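Local coordinates for protein NADP-dependent alcohol dehydrogenase (Entamoeba histolytica, PDB 2OUI) that probably catalyses the reversible, NADP-dependent oxidation of alcohols to aldehydes or ketones as a zinc-containing tetramer, at residues A[108-111]-A[112-115]; A[206-209]-A[210-214]; A[325-328]-A[329-332]; A[66-69]-A[70-74]. The protein carries 1 engineered substitution. All coordinates share one frame; numbering follows the deposited sequence.

Contact 1 of 4, residues A[108-111]-A[112-115]; sequences GGWK and FSNF
Trp110 lies with one face of its indole over the CB of Asn114, which sits 3.8 Å from the centroid of the five-membered ring and almost on its normal, a CH-pi contact. The Asn114 amide is turned 39° from the indole plane and sends ND2 back to the backbone O of Trp110 (2.8 Å), in the plane of that carbonyl. CG of Asn114 stands opposite the backbone N (chi1 179°), which lets one side chain meet both the ring and the carbonyl of the same residue. The indole NE1 adds a weak, bent bond to Phe112 O at 2.9 Å. Lys111 to Asn114 form a type II beta turn in the GroES-like domain, beside the zinc: Trp110 meets His59, a zinc ligand, edge-to-face, while Ser113 OG is bonded to Asp40 and to ND1 of His59, a second-shell contact to the metal site. Lys111 O accepts two backbone donors, Asn114 N at 2.9 Å, which closes the turn, and Phe115 N at 3.1 Å. The Lys111 chain runs past the Phe115 ring, its CG 3.8 Å from CZ, and bends at its end to place NZ 2.9 Å from Gly108 O. That ammonium also forms a salt bridge with Asp89, and Gly108 O meets the edge of the Phe115 ring, 3.4 Å from CZ.

Contact 2 of 4, residues A[206-209]-A[210-214]; sequences IALE and YGATD
Ala207 O takes two backbone hydrogen bonds as helix 201-209 ends, from Tyr210 N at 3.0 Å and from Ala212 N at 3.1 Å, and the two donors reach it from opposite faces of its carbonyl plane. Tyr210 N also makes a weak bond to Ile206 O. The bond from Ala212 N is the long one, from the sixth residue back to the first, and it spans Gly211, whose positive phi of 115° turns the chain out of the helix. This Schellman motif closes a helix of the Rossmann-type domain before strand 214-216.

Apolar contacts follow the same turn. Ile206 and Tyr210 lie side by side and point the same way; with CG1 of the isoleucine beside its backbone N (chi1 -63°), CG2 stands opposite that N and is turned to the ring, 3.6 Å from Tyr210 CE2. Beyond Gly211, the Ala212 methyl points back at the helix and rests 4.0 Å from Ala207 CB. Leu208 brings one branch to the same methyl, CD2 lying 4.1 Å from Ala212 CB. Leu180 of helix 177-188 covers Ile206 and Ala207.

Polar side chains work at the two ends. Tyr210 OH is bonded to Asp315 O, while Thr213 OG1 meets Asp214 OD1 at 2.7 Å on the anti side of the carboxylate, whose OD2 pairs with Arg193. Lys313 NZ of a neighbouring subunit satisfies Gly211 O nearby. Ala207 O, near the negative end of the helix dipole, probably has part of its partial charge offset by its two N-H donors.

Contact 3 of 4, residues A[325-328]-A[329-332]; sequences EGLE and KVED
A type I beta turn from Gly326 to Lys329 carries the chain from strand 320-325 into helix 329-339, closed by Lys329 N to Gly326 O at 2.9 Å and followed by two bonds of the same three-residue spacing, Val330 N to Leu327 O at 3.1 Å and Glu331 N to Glu328 O at 3.3 Å.

The first carbons of Lys329 lie against the turn while the rest of its chain leads off. With chi1 at -58°, CG of Lys329 stands beside its own backbone N and opposite the carbonyl carbon, which brings this CG to 3.2 Å from Glu325 O; a bend at chi2 then turns the remaining carbons away. Glu328 is also bent at chi2, and its OE2 approaches the aliphatic CE of Lys329 at 3.9 Å. The charged ends remain 4.7 Å apart, Glu328 OE2 to Lys329 NZ, so their attraction is at most a loose electrostatic one. Val330 sets CG2 3.3 Å from Leu327 O, while the loose apolar contact between Leu327 CD1 and Val330 CG1 lies toward the protein, where both residues pack on Trp14 of strand 11-16 and Leu34 of strand 27-34. The passage from turn to helix is thus seated on these two strands.

Past the turn, Glu331 extends its chain so that OE1 receives a water at 2.6 Å, and the same water also donates to Glu328 O. Trp14 NE1 is a second donor to OE1. The two protons directed at this oxygen should favour the ionised carboxylate, and the water ties it to the Glu328 carbonyl, which already accepts Glu331 N.

Contact 4 of 4, residues A[66-69]-A[70-74]; sequences VKVG and SLVKR
Val68 and Val72 meet across a type I beta turn, Gly69 to Val72, which closes the end of strand 61-68 in the GroES-like domain. The two isopropyl groups cross at about a right angle, their CB atoms 3.8 Å apart. Val72 has CG1 opposite its backbone N (chi1 169°), and this branch comes across Val68, 4.0 Å from its CG1; the other branch of Val72, CG2, packs instead over the backbone, 3.6 Å from Gly69 N. Both valines point at each other across the turn, an apolar contact at the surface.

The backbone supplies the closing bond, Val72 N to Gly69 O at 3.2 Å, nearly straight at 164°. Ser70 and Leu71 form the tip of the turn, and Leu71 packs on Pro24 of its own chain and on Pro24 of a neighbouring subunit.

Further out, the strand is held against strand 27-34, where Val66 and Lys67 both face Leu28 in a classic beta bulge, and Gly69 is bonded through its backbone to Asp26. On the far side of the turn the carboxylate of Asp130 accepts the backbone N-H groups of Lys73 and Arg74. One water spans the mouth of the turn, donating to Gly69 O at 2.7 Å and to Val72 O at 2.8 Å.

In the fold
Along the chain the order is contact 4, contact 1, contact 2, contact 3. Contacts 4 and 1 fall within the GroES-like range, their centres about 22 Å apart; contact 3 also lies about 22 Å from contact 1 between centres. Strands 320-325 and 61-68, which lead into contacts 3 and 4, belong to one mixed sheet. Contact 2 stands apart, between helix 201-209 and the edge strand 214-216 of the parallel sheet, about 42 Å between centres from contact 4 and on the opposite side of the chain's centre. None of the four touches another. Contact 1 flanks the zinc site; contacts 1, 2 and 4 all touch neighbouring subunits of the tetramer, whereas contact 3 touches none.

Contact 1 of 4, residues A[108-111]-A[112-115]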
ATOM      1  N   GLY A 108      -8.886  17.309  14.059  1.00 23.22           N
ATOM      2  CA  GLY A 108      -8.884  17.319  15.529  1.00 21.97           C
ATOM      3  C   GLY A 108      -7.490  17.269  16.121  1.00 21.96           C
ATOM      4  O   GLY A 108      -7.293  17.672  17.259  1.00 23.44           O
ATOM      5  N   GLY A 109      -6.535  16.724  15.380  1.00 20.98           N
ATOM      6  CA  GLY A 109      -5.144  16.697  15.832  1.00 20.89           C
ATOM      7  C   GLY A 109      -4.439  18.041  15.660  1.00 23.54           C
ATOM      8  O   GLY A 109      -3.383  18.281  16.257  1.00 25.12           O
ATOM      9  N   TRP A 110      -5.004  18.910  14.819  1.00 23.22           N
ATOM     10  CA  TRP A 110      -4.510  20.275  14.703  1.00 24.94           C
ATOM     11  C   TRP A 110      -5.265  21.126  15.735  1.00 23.94           C
ATOM     12  O   TRP A 110      -6.398  21.578  15.495  1.00 24.53           O
ATOM     13  CB  TRP A 110      -4.692  20.809  13.273  1.00 24.62           C
ATOM     14  CG  TRP A 110      -4.381  22.291  13.131  1.00 24.53           C
ATOM     15  CD1 TRP A 110      -3.495  23.037  13.882  1.00 26.36           C
ATOM     16  CD2 TRP A 110      -4.929  23.182  12.154  1.00 26.27           C
ATOM     17  NE1 TRP A 110      -3.489  24.349  13.437  1.00 27.73           N
ATOM     18  CE2 TRP A 110      -4.375  24.467  12.396  1.00 30.24           C
ATOM     19  CE3 TRP A 110      -5.874  23.032  11.127  1.00 25.79           C
ATOM     20  CZ2 TRP A 110      -4.709  25.583  11.622  1.00 30.68           C
ATOM     21  CZ3 TRP A 110      -6.219  24.134  10.374  1.00 29.55           C
ATOM     22  CH2 TRP A 110      -5.629  25.403  10.620  1.00 31.74           C
ATOM     23  N   LYS A 111      -4.636  21.313  16.895  1.00 23.85           N
ATOM     24  CA  LYS A 111      -5.296  21.985  18.009  1.00 23.97           C
ATOM     25  C   LYS A 111      -4.921  23.467  18.053  1.00 22.31           C
ATOM     26  O   LYS A 111      -5.816  24.357  18.013  1.00 22.17           O
ATOM     27  CB  LYS A 111      -4.958  21.272  19.338  1.00 21.12           C
ATOM     28  CG  LYS A 111      -5.360  19.789  19.293  1.00 25.45           C
ATOM     29  CD  LYS A 111      -5.273  19.106  20.665  1.00 24.08           C
ATOM     30  CE  LYS A 111      -5.572  17.571  20.489  1.00 21.59           C
ATOM     31  NZ  LYS A 111      -6.983  17.307  20.083  1.00 25.99           N
ATOM     32  N   PHE A 112      -3.613  23.717  18.163  1.00 24.02           N
ATOM     33  CA  PHE A 112      -3.050  25.073  18.249  1.00 22.22           C
ATOM     34  C   PHE A 112      -3.578  25.973  17.119  1.00 24.23           C
ATOM     35  O   PHE A 112      -3.331  25.695  15.952  1.00 22.76           O
ATOM     36  CB  PHE A 112      -1.534  25.041  18.081  1.00 23.77           C
ATOM     37  CG  PHE A 112      -0.770  24.379  19.214  1.00 21.81           C
ATOM     38  CD1 PHE A 112      -1.007  24.714  20.544  1.00 23.58           C
ATOM     39  CD2 PHE A 112       0.274  23.511  18.919  1.00 26.63           C
ATOM     40  CE1 PHE A 112      -0.247  24.127  21.597  1.00 21.69           C
ATOM     41  CE2 PHE A 112       1.037  22.929  19.952  1.00 23.93           C
ATOM     42  CZ  PHE A 112       0.766  23.232  21.284  1.00 24.52           C
ATOM     43  N   SER A 113      -4.237  27.075  17.481  1.00 24.21           N
ATOM     44  CA  SER A 113      -4.793  28.072  16.535  1.00 24.78           C
ATOM     45  C   SER A 113      -5.837  27.497  15.577  1.00 26.60           C
ATOM     46  O   SER A 113      -6.220  28.158  14.616  1.00 27.86           O
ATOM     47  CB  SER A 113      -3.715  28.906  15.784  1.00 23.81           C
ATOM     48  OG  SER A 113      -3.264  28.289  14.580  1.00 24.01           O
ATOM     49  N   ASN A 114      -6.292  26.273  15.846  1.00 25.66           N
ATOM     50  CA  ASN A 114      -7.542  25.766  15.246  1.00 26.00           C
ATOM     51  C   ASN A 114      -8.706  25.962  16.235  1.00 26.74           C
ATOM     52  O   ASN A 114      -9.586  26.811  16.013  1.00 28.28           O
ATOM     53  CB  ASN A 114      -7.366  24.300  14.794  1.00 25.59           C
ATOM     54  CG  ASN A 114      -8.629  23.697  14.193  1.00 26.88           C
ATOM     55  OD1 ASN A 114      -9.648  24.388  13.985  1.00 27.35           O
ATOM     56  ND2 ASN A 114      -8.559  22.394  13.880  1.00 25.94           N
ATOM     57  N   PHE A 115      -8.686  25.226  17.351  1.00 24.87           N
ATOM     58  CA  PHE A 115      -9.702  25.374  18.379  1.00 28.10           C
ATOM     59  C   PHE A 115      -9.103  25.459  19.793  1.00 28.13           C
ATOM     60  O   PHE A 115      -9.844  25.621  20.760  1.00 31.14           O
ATOM     61  CB  PHE A 115     -10.738  24.241  18.293  1.00 28.34           C
ATOM     62  CG  PHE A 115     -10.130  22.858  18.349  1.00 32.15           C
ATOM     63  CD1 PHE A 115      -9.815  22.269  19.578  1.00 35.83           C
ATOM     64  CD2 PHE A 115      -9.875  22.150  17.179  1.00 27.45           C
ATOM     65  CE1 PHE A 115      -9.252  20.987  19.635  1.00 31.34           C
ATOM     66  CE2 PHE A 115      -9.313  20.887  17.234  1.00 29.29           C
ATOM     67  CZ  PHE A 115      -8.996  20.313  18.469  1.00 31.84           C
TER

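Contact 2 of 4, residues A[206-209]-A[210-214]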
ATOM      1  N   ILE A 206      14.579  30.028  -5.086  1.00 24.18           N
ATOM      2  CA  ILE A 206      14.806  29.053  -3.997  1.00 23.15           C
ATOM      3  C   ILE A 206      14.331  27.637  -4.359  1.00 23.13           C
ATOM      4  O   ILE A 206      14.952  26.641  -3.939  1.00 24.64           O
ATOM      5  CB  ILE A 206      14.213  29.535  -2.645  1.00 24.82           C
ATOM      6  CG1 ILE A 206      14.906  30.826  -2.169  1.00 25.55           C
ATOM      7  CG2 ILE A 206      14.319  28.435  -1.550  1.00 25.07           C
ATOM      8  CD1 ILE A 206      16.434  30.708  -1.955  1.00 29.93           C
ATOM      9  N   ALA A 207      13.252  27.533  -5.135  1.00 23.81           N
ATOM     10  CA  ALA A 207      12.789  26.206  -5.554  1.00 23.38           C
ATOM     11  C   ALA A 207      13.875  25.425  -6.318  1.00 24.03           C
ATOM     12  O   ALA A 207      14.046  24.218  -6.094  1.00 23.79           O
ATOM     13  CB  ALA A 207      11.532  26.312  -6.345  1.00 25.67           C
ATOM     14  N   LEU A 208      14.605  26.111  -7.198  1.00 22.62           N
ATOM     15  CA  LEU A 208      15.731  25.513  -7.918  1.00 24.86           C
ATOM     16  C   LEU A 208      16.814  25.013  -6.953  1.00 28.17           C
ATOM     17  O   LEU A 208      17.518  24.049  -7.246  1.00 30.94           O
ATOM     18  CB  LEU A 208      16.327  26.477  -8.961  1.00 22.97           C
ATOM     19  CG  LEU A 208      15.455  26.766 -10.188  1.00 22.78           C
ATOM     20  CD1 LEU A 208      16.133  27.771 -11.155  1.00 20.28           C
ATOM     21  CD2 LEU A 208      15.140  25.495 -10.917  1.00 21.70           C
ATOM     22  N   GLU A 209      16.944  25.643  -5.792  1.00 28.50           N
ATOM     23  CA  GLU A 209      17.937  25.161  -4.822  1.00 28.28           C
ATOM     24  C   GLU A 209      17.504  23.904  -4.069  1.00 29.19           C
ATOM     25  O   GLU A 209      18.332  23.227  -3.471  1.00 29.41           O
ATOM     26  CB  GLU A 209      18.337  26.267  -3.836  1.00 26.59           C
ATOM     27  CG  GLU A 209      19.029  27.438  -4.512  1.00 31.00           C
ATOM     28  CD  GLU A 209      19.641  28.441  -3.527  1.00 33.05           C
ATOM     29  OE1 GLU A 209      19.635  28.182  -2.301  1.00 42.87           O
ATOM     30  OE2 GLU A 209      20.142  29.493  -3.990  1.00 47.54           O
ATOM     31  N   TYR A 210      16.213  23.579  -4.108  1.00 25.78           N
ATOM     32  CA  TYR A 210      15.697  22.440  -3.345  1.00 25.00           C
ATOM     33  C   TYR A 210      15.407  21.219  -4.218  1.00 27.28           C
ATOM     34  O   TYR A 210      14.819  20.229  -3.749  1.00 27.51           O
ATOM     35  CB  TYR A 210      14.427  22.855  -2.627  1.00 26.31           C
ATOM     36  CG  TYR A 210      14.671  23.515  -1.275  1.00 25.52           C
ATOM     37  CD1 TYR A 210      15.379  22.851  -0.264  1.00 27.18           C
ATOM     38  CD2 TYR A 210      14.101  24.749  -0.984  1.00 27.25           C
ATOM     39  CE1 TYR A 210      15.575  23.455   1.005  1.00 24.53           C
ATOM     40  CE2 TYR A 210      14.262  25.354   0.259  1.00 29.10           C
ATOM     41  CZ  TYR A 210      14.994  24.718   1.244  1.00 29.12           C
ATOM     42  OH  TYR A 210      15.099  25.356   2.449  1.00 27.83           O
ATOM     43  N   GLY A 211      15.763  21.328  -5.495  1.00 25.69           N
ATOM     44  CA  GLY A 211      15.614  20.216  -6.418  1.00 25.33           C
ATOM     45  C   GLY A 211      14.628  20.421  -7.550  1.00 24.33           C
ATOM     46  O   GLY A 211      14.483  19.522  -8.382  1.00 21.31           O
ATOM     47  N   ALA A 212      13.950  21.571  -7.612  1.00 21.00           N
ATOM     48  CA  ALA A 212      13.166  21.887  -8.844  1.00 22.65           C
ATOM     49  C   ALA A 212      14.079  21.906 -10.059  1.00 20.63           C
ATOM     50  O   ALA A 212      15.226  22.344  -9.981  1.00 20.54           O
ATOM     51  CB  ALA A 212      12.463  23.241  -8.755  1.00 20.00           C
ATOM     52  N   THR A 213      13.549  21.500 -11.217  1.00 19.77           N
ATOM     53  CA  THR A 213      14.319  21.580 -12.452  1.00 19.44           C
ATOM     54  C   THR A 213      13.745  22.590 -13.433  1.00 19.98           C
ATOM     55  O   THR A 213      14.461  23.063 -14.326  1.00 22.13           O
ATOM     56  CB  THR A 213      14.404  20.196 -13.174  1.00 24.49           C
ATOM     57  OG1 THR A 213      13.084  19.700 -13.382  1.00 18.62           O
ATOM     58  CG2 THR A 213      15.134  19.172 -12.326  1.00 21.18           C
ATOM     59  N   ASP A 214      12.450  22.905 -13.286  1.00 20.98           N
ATOM     60  CA  ASP A 214      11.721  23.720 -14.268  1.00 22.24           C
ATOM     61  C   ASP A 214      10.754  24.655 -13.543  1.00 22.78           C
ATOM     62  O   ASP A 214       9.726  24.204 -13.055  1.00 23.97           O
ATOM     63  CB  ASP A 214      10.891  22.845 -15.221  1.00 21.87           C
ATOM     64  CG  ASP A 214      11.742  21.952 -16.104  1.00 24.28           C
ATOM     65  OD1 ASP A 214      12.180  20.889 -15.599  1.00 23.56           O
ATOM     66  OD2 ASP A 214      11.951  22.300 -17.296  1.00 23.88           O
TER

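Contact 3 of 4, residues A[325-328]-A[329-332]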
ATOM      1  N   GLU A 325      13.328  39.766  17.136  1.00 23.49           N
ATOM      2  CA  GLU A 325      13.612  39.347  18.498  1.00 25.09           C
ATOM      3  C   GLU A 325      12.500  39.858  19.387  1.00 22.63           C
ATOM      4  O   GLU A 325      12.128  41.030  19.297  1.00 23.18           O
ATOM      5  CB  GLU A 325      14.922  39.954  19.001  1.00 27.85           C
ATOM      6  CG  GLU A 325      16.148  39.622  18.170  1.00 40.07           C
ATOM      7  CD  GLU A 325      16.721  38.250  18.488  1.00 54.29           C
ATOM      8  OE1 GLU A 325      16.703  37.858  19.682  1.00 58.56           O
ATOM      9  OE2 GLU A 325      17.196  37.571  17.547  1.00 58.35           O
ATOM     10  N   GLY A 326      12.002  38.991  20.262  1.00 20.96           N
ATOM     11  CA  GLY A 326      11.041  39.411  21.279  1.00 23.10           C
ATOM     12  C   GLY A 326       9.644  38.939  20.964  1.00 23.86           C
ATOM     13  O   GLY A 326       9.195  39.006  19.803  1.00 21.18           O
ATOM     14  N   LEU A 327       8.950  38.474  22.002  1.00 23.49           N
ATOM     15  CA  LEU A 327       7.611  37.922  21.843  1.00 22.60           C
ATOM     16  C   LEU A 327       6.641  38.883  21.141  1.00 23.45           C
ATOM     17  O   LEU A 327       5.830  38.448  20.330  1.00 24.86           O
ATOM     18  CB  LEU A 327       7.040  37.475  23.188  1.00 22.42           C
ATOM     19  CG  LEU A 327       5.656  36.800  23.150  1.00 18.91           C
ATOM     20  CD1 LEU A 327       5.609  35.553  22.282  1.00 20.58           C
ATOM     21  CD2 LEU A 327       5.172  36.455  24.585  1.00 23.43           C
ATOM     22  N   GLU A 328       6.747  40.179  21.431  1.00 23.99           N
ATOM     23  CA  GLU A 328       5.853  41.176  20.849  1.00 27.25           C
ATOM     24  C   GLU A 328       5.943  41.155  19.331  1.00 27.45           C
ATOM     25  O   GLU A 328       4.957  41.448  18.648  1.00 25.85           O
ATOM     26  CB  GLU A 328       6.169  42.590  21.336  1.00 28.90           C
ATOM     27  CG  GLU A 328       6.989  42.650  22.610  1.00 44.49           C
ATOM     28  CD  GLU A 328       8.477  42.512  22.343  1.00 52.91           C
ATOM     29  OE1 GLU A 328       9.114  41.647  22.993  1.00 55.98           O
ATOM     30  OE2 GLU A 328       8.992  43.263  21.477  1.00 56.86           O
ATOM     31  N   LYS A 329       7.104  40.777  18.794  1.00 26.01           N
ATOM     32  CA  LYS A 329       7.281  40.810  17.332  1.00 23.58           C
ATOM     33  C   LYS A 329       6.511  39.750  16.545  1.00 24.06           C
ATOM     34  O   LYS A 329       6.481  39.832  15.318  1.00 24.23           O
ATOM     35  CB  LYS A 329       8.763  40.781  16.933  1.00 24.05           C
ATOM     36  CG  LYS A 329       9.597  41.908  17.500  1.00 25.16           C
ATOM     37  CD  LYS A 329       9.113  43.269  17.083  1.00 28.19           C
ATOM     38  CE  LYS A 329       9.899  44.345  17.823  1.00 41.31           C
ATOM     39  NZ  LYS A 329       9.435  45.700  17.451  1.00 43.25           N
ATOM     40  N   VAL A 330       5.870  38.785  17.215  1.00 22.80           N
ATOM     41  CA  VAL A 330       5.013  37.825  16.488  1.00 22.88           C
ATOM     42  C   VAL A 330       3.871  38.546  15.783  1.00 23.60           C
ATOM     43  O   VAL A 330       3.404  38.091  14.733  1.00 22.50           O
ATOM     44  CB  VAL A 330       4.475  36.619  17.329  1.00 25.04           C
ATOM     45  CG1 VAL A 330       5.620  35.791  17.870  1.00 28.92           C
ATOM     46  CG2 VAL A 330       3.541  37.054  18.446  1.00 24.00           C
ATOM     47  N   GLU A 331       3.429  39.672  16.345  1.00 23.66           N
ATOM     48  CA  GLU A 331       2.385  40.438  15.675  1.00 23.82           C
ATOM     49  C   GLU A 331       2.878  40.995  14.342  1.00 25.05           C
ATOM     50  O   GLU A 331       2.214  40.826  13.300  1.00 24.75           O
ATOM     51  CB  GLU A 331       1.850  41.541  16.568  1.00 25.94           C
ATOM     52  CG  GLU A 331       0.684  42.277  15.944  1.00 29.85           C
ATOM     53  CD  GLU A 331      -0.027  43.165  16.943  1.00 38.61           C
ATOM     54  OE1 GLU A 331       0.631  43.642  17.896  1.00 37.52           O
ATOM     55  OE2 GLU A 331      -1.240  43.386  16.769  1.00 42.51           O
ATOM     56  N   ASP A 332       4.052  41.619  14.366  1.00 21.58           N
ATOM     57  CA  ASP A 332       4.714  42.090  13.140  1.00 24.70           C
ATOM     58  C   ASP A 332       4.902  40.957  12.141  1.00 25.12           C
ATOM     59  O   ASP A 332       4.596  41.115  10.947  1.00 24.43           O
ATOM     60  CB  ASP A 332       6.071  42.706  13.470  1.00 25.84           C
ATOM     61  CG  ASP A 332       5.985  43.782  14.528  1.00 34.16           C
ATOM     62  OD1 ASP A 332       5.573  43.494  15.678  1.00 36.63           O
ATOM     63  OD2 ASP A 332       6.356  44.926  14.207  1.00 29.80           O
TER
HETATM   64  O   HOH W   1       3.013  43.781  19.032  1.00 37.84           O

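Contact 4 of 4, residues A[66-69]-A[70-74]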
ATOM      1  N   VAL A  66       8.552  24.176  30.991  1.00 20.61           N
ATOM      2  CA  VAL A  66       8.502  24.890  32.282  1.00 21.64           C
ATOM      3  C   VAL A  66       7.745  24.098  33.349  1.00 22.76           C
ATOM      4  O   VAL A  66       7.888  24.366  34.533  1.00 22.66           O
ATOM      5  CB  VAL A  66       7.934  26.348  32.167  1.00 19.81           C
ATOM      6  CG1 VAL A  66       8.826  27.177  31.276  1.00 20.98           C
ATOM      7  CG2 VAL A  66       6.492  26.354  31.627  1.00 23.71           C
ATOM      8  N   LYS A  67       6.940  23.115  32.931  1.00 22.34           N
ATOM      9  CA  LYS A  67       6.223  22.262  33.890  1.00 21.17           C
ATOM     10  C   LYS A  67       5.856  20.967  33.228  1.00 23.18           C
ATOM     11  O   LYS A  67       5.489  20.975  32.064  1.00 22.79           O
ATOM     12  CB  LYS A  67       4.938  22.934  34.343  1.00 21.63           C
ATOM     13  CG  LYS A  67       4.242  22.246  35.547  1.00 24.50           C
ATOM     14  CD  LYS A  67       3.004  23.015  35.971  1.00 25.10           C
ATOM     15  CE  LYS A  67       2.346  22.396  37.216  1.00 36.08           C
ATOM     16  NZ  LYS A  67       3.336  22.137  38.316  1.00 43.02           N
ATOM     17  N   VAL A  68       5.959  19.853  33.946  1.00 24.37           N
ATOM     18  CA  VAL A  68       5.466  18.570  33.396  1.00 23.11           C
ATOM     19  C   VAL A  68       4.480  17.919  34.353  1.00 23.70           C
ATOM     20  O   VAL A  68       4.608  18.068  35.566  1.00 23.83           O
ATOM     21  CB  VAL A  68       6.611  17.541  33.087  1.00 24.45           C
ATOM     22  CG1 VAL A  68       7.580  18.058  32.020  1.00 23.16           C
ATOM     23  CG2 VAL A  68       7.353  17.135  34.357  1.00 25.16           C
ATOM     24  N   GLY A  69       3.508  17.183  33.817  1.00 22.26           N
ATOM     25  CA  GLY A  69       2.561  16.461  34.661  1.00 21.35           C
ATOM     26  C   GLY A  69       3.181  15.273  35.373  1.00 23.38           C
ATOM     27  O   GLY A  69       4.285  14.835  35.043  1.00 24.03           O
ATOM     28  N   SER A  70       2.458  14.734  36.346  1.00 24.31           N
ATOM     29  CA  SER A  70       2.988  13.680  37.206  1.00 24.40           C
ATOM     30  C   SER A  70       3.300  12.363  36.493  1.00 24.82           C
ATOM     31  O   SER A  70       4.033  11.538  37.037  1.00 27.51           O
ATOM     32  CB  SER A  70       2.055  13.442  38.388  1.00 25.94           C
ATOM     33  OG  SER A  70       0.795  12.950  37.956  1.00 25.78           O
ATOM     34  N   LEU A  71       2.770  12.165  35.285  1.00 22.34           N
ATOM     35  CA  LEU A  71       3.012  10.906  34.575  1.00 23.06           C
ATOM     36  C   LEU A  71       3.903  11.065  33.348  1.00 23.25           C
ATOM     37  O   LEU A  71       3.993  10.150  32.511  1.00 24.15           O
ATOM     38  CB  LEU A  71       1.686  10.259  34.175  1.00 21.72           C
ATOM     39  CG  LEU A  71       0.799   9.732  35.302  1.00 28.34           C
ATOM     40  CD1 LEU A  71      -0.428   9.119  34.664  1.00 27.92           C
ATOM     41  CD2 LEU A  71       1.558   8.724  36.179  1.00 27.03           C
ATOM     42  N   VAL A  72       4.554  12.225  33.240  1.00 22.92           N
ATOM     43  CA  VAL A  72       5.466  12.506  32.134  1.00 22.07           C
ATOM     44  C   VAL A  72       6.783  11.818  32.457  1.00 22.85           C
ATOM     45  O   VAL A  72       7.334  12.034  33.533  1.00 23.90           O
ATOM     46  CB  VAL A  72       5.630  14.034  31.909  1.00 18.91           C
ATOM     47  CG1 VAL A  72       6.762  14.310  30.944  1.00 18.87           C
ATOM     48  CG2 VAL A  72       4.312  14.646  31.337  1.00 20.90           C
ATOM     49  N   LYS A  73       7.278  10.990  31.534  1.00 24.92           N
ATOM     50  CA  LYS A  73       8.461  10.150  31.786  1.00 28.79           C
ATOM     51  C   LYS A  73       9.690  10.508  30.947  1.00 29.73           C
ATOM     52  O   LYS A  73      10.804  10.151  31.324  1.00 30.53           O
ATOM     53  CB  LYS A  73       8.134   8.666  31.531  1.00 30.17           C
ATOM     54  CG  LYS A  73       7.111   8.067  32.472  1.00 38.25           C
ATOM     55  CD  LYS A  73       6.528   6.791  31.876  1.00 44.34           C
ATOM     56  CE  LYS A  73       5.565   6.127  32.850  1.00 53.65           C
ATOM     57  NZ  LYS A  73       5.020   4.851  32.287  1.00 56.27           N
ATOM     58  N   ARG A  74       9.486  11.185  29.811  1.00 27.29           N
ATOM     59  CA  ARG A  74      10.553  11.349  28.829  1.00 26.92           C
ATOM     60  C   ARG A  74      11.134  12.765  28.863  1.00 27.78           C
ATOM     61  O   ARG A  74      12.179  13.044  28.244  1.00 29.44           O
ATOM     62  CB  ARG A  74      10.039  11.037  27.410  1.00 25.33           C
ATOM     63  CG  ARG A  74       9.449   9.642  27.207  1.00 28.43           C
ATOM     64  CD  ARG A  74       9.113   9.409  25.722  1.00 29.40           C
ATOM     65  NE  ARG A  74      10.318   9.361  24.906  1.00 35.02           N
ATOM     66  CZ  ARG A  74      11.032   8.259  24.678  1.00 41.09           C
ATOM     67  NH1 ARG A  74      10.657   7.094  25.189  1.00 34.56           N
ATOM     68  NH2 ARG A  74      12.120   8.317  23.919  1.00 41.53           N
TER
HETATM   69  O   HOH W   2       6.678  13.709  35.733  1.00 30.39           O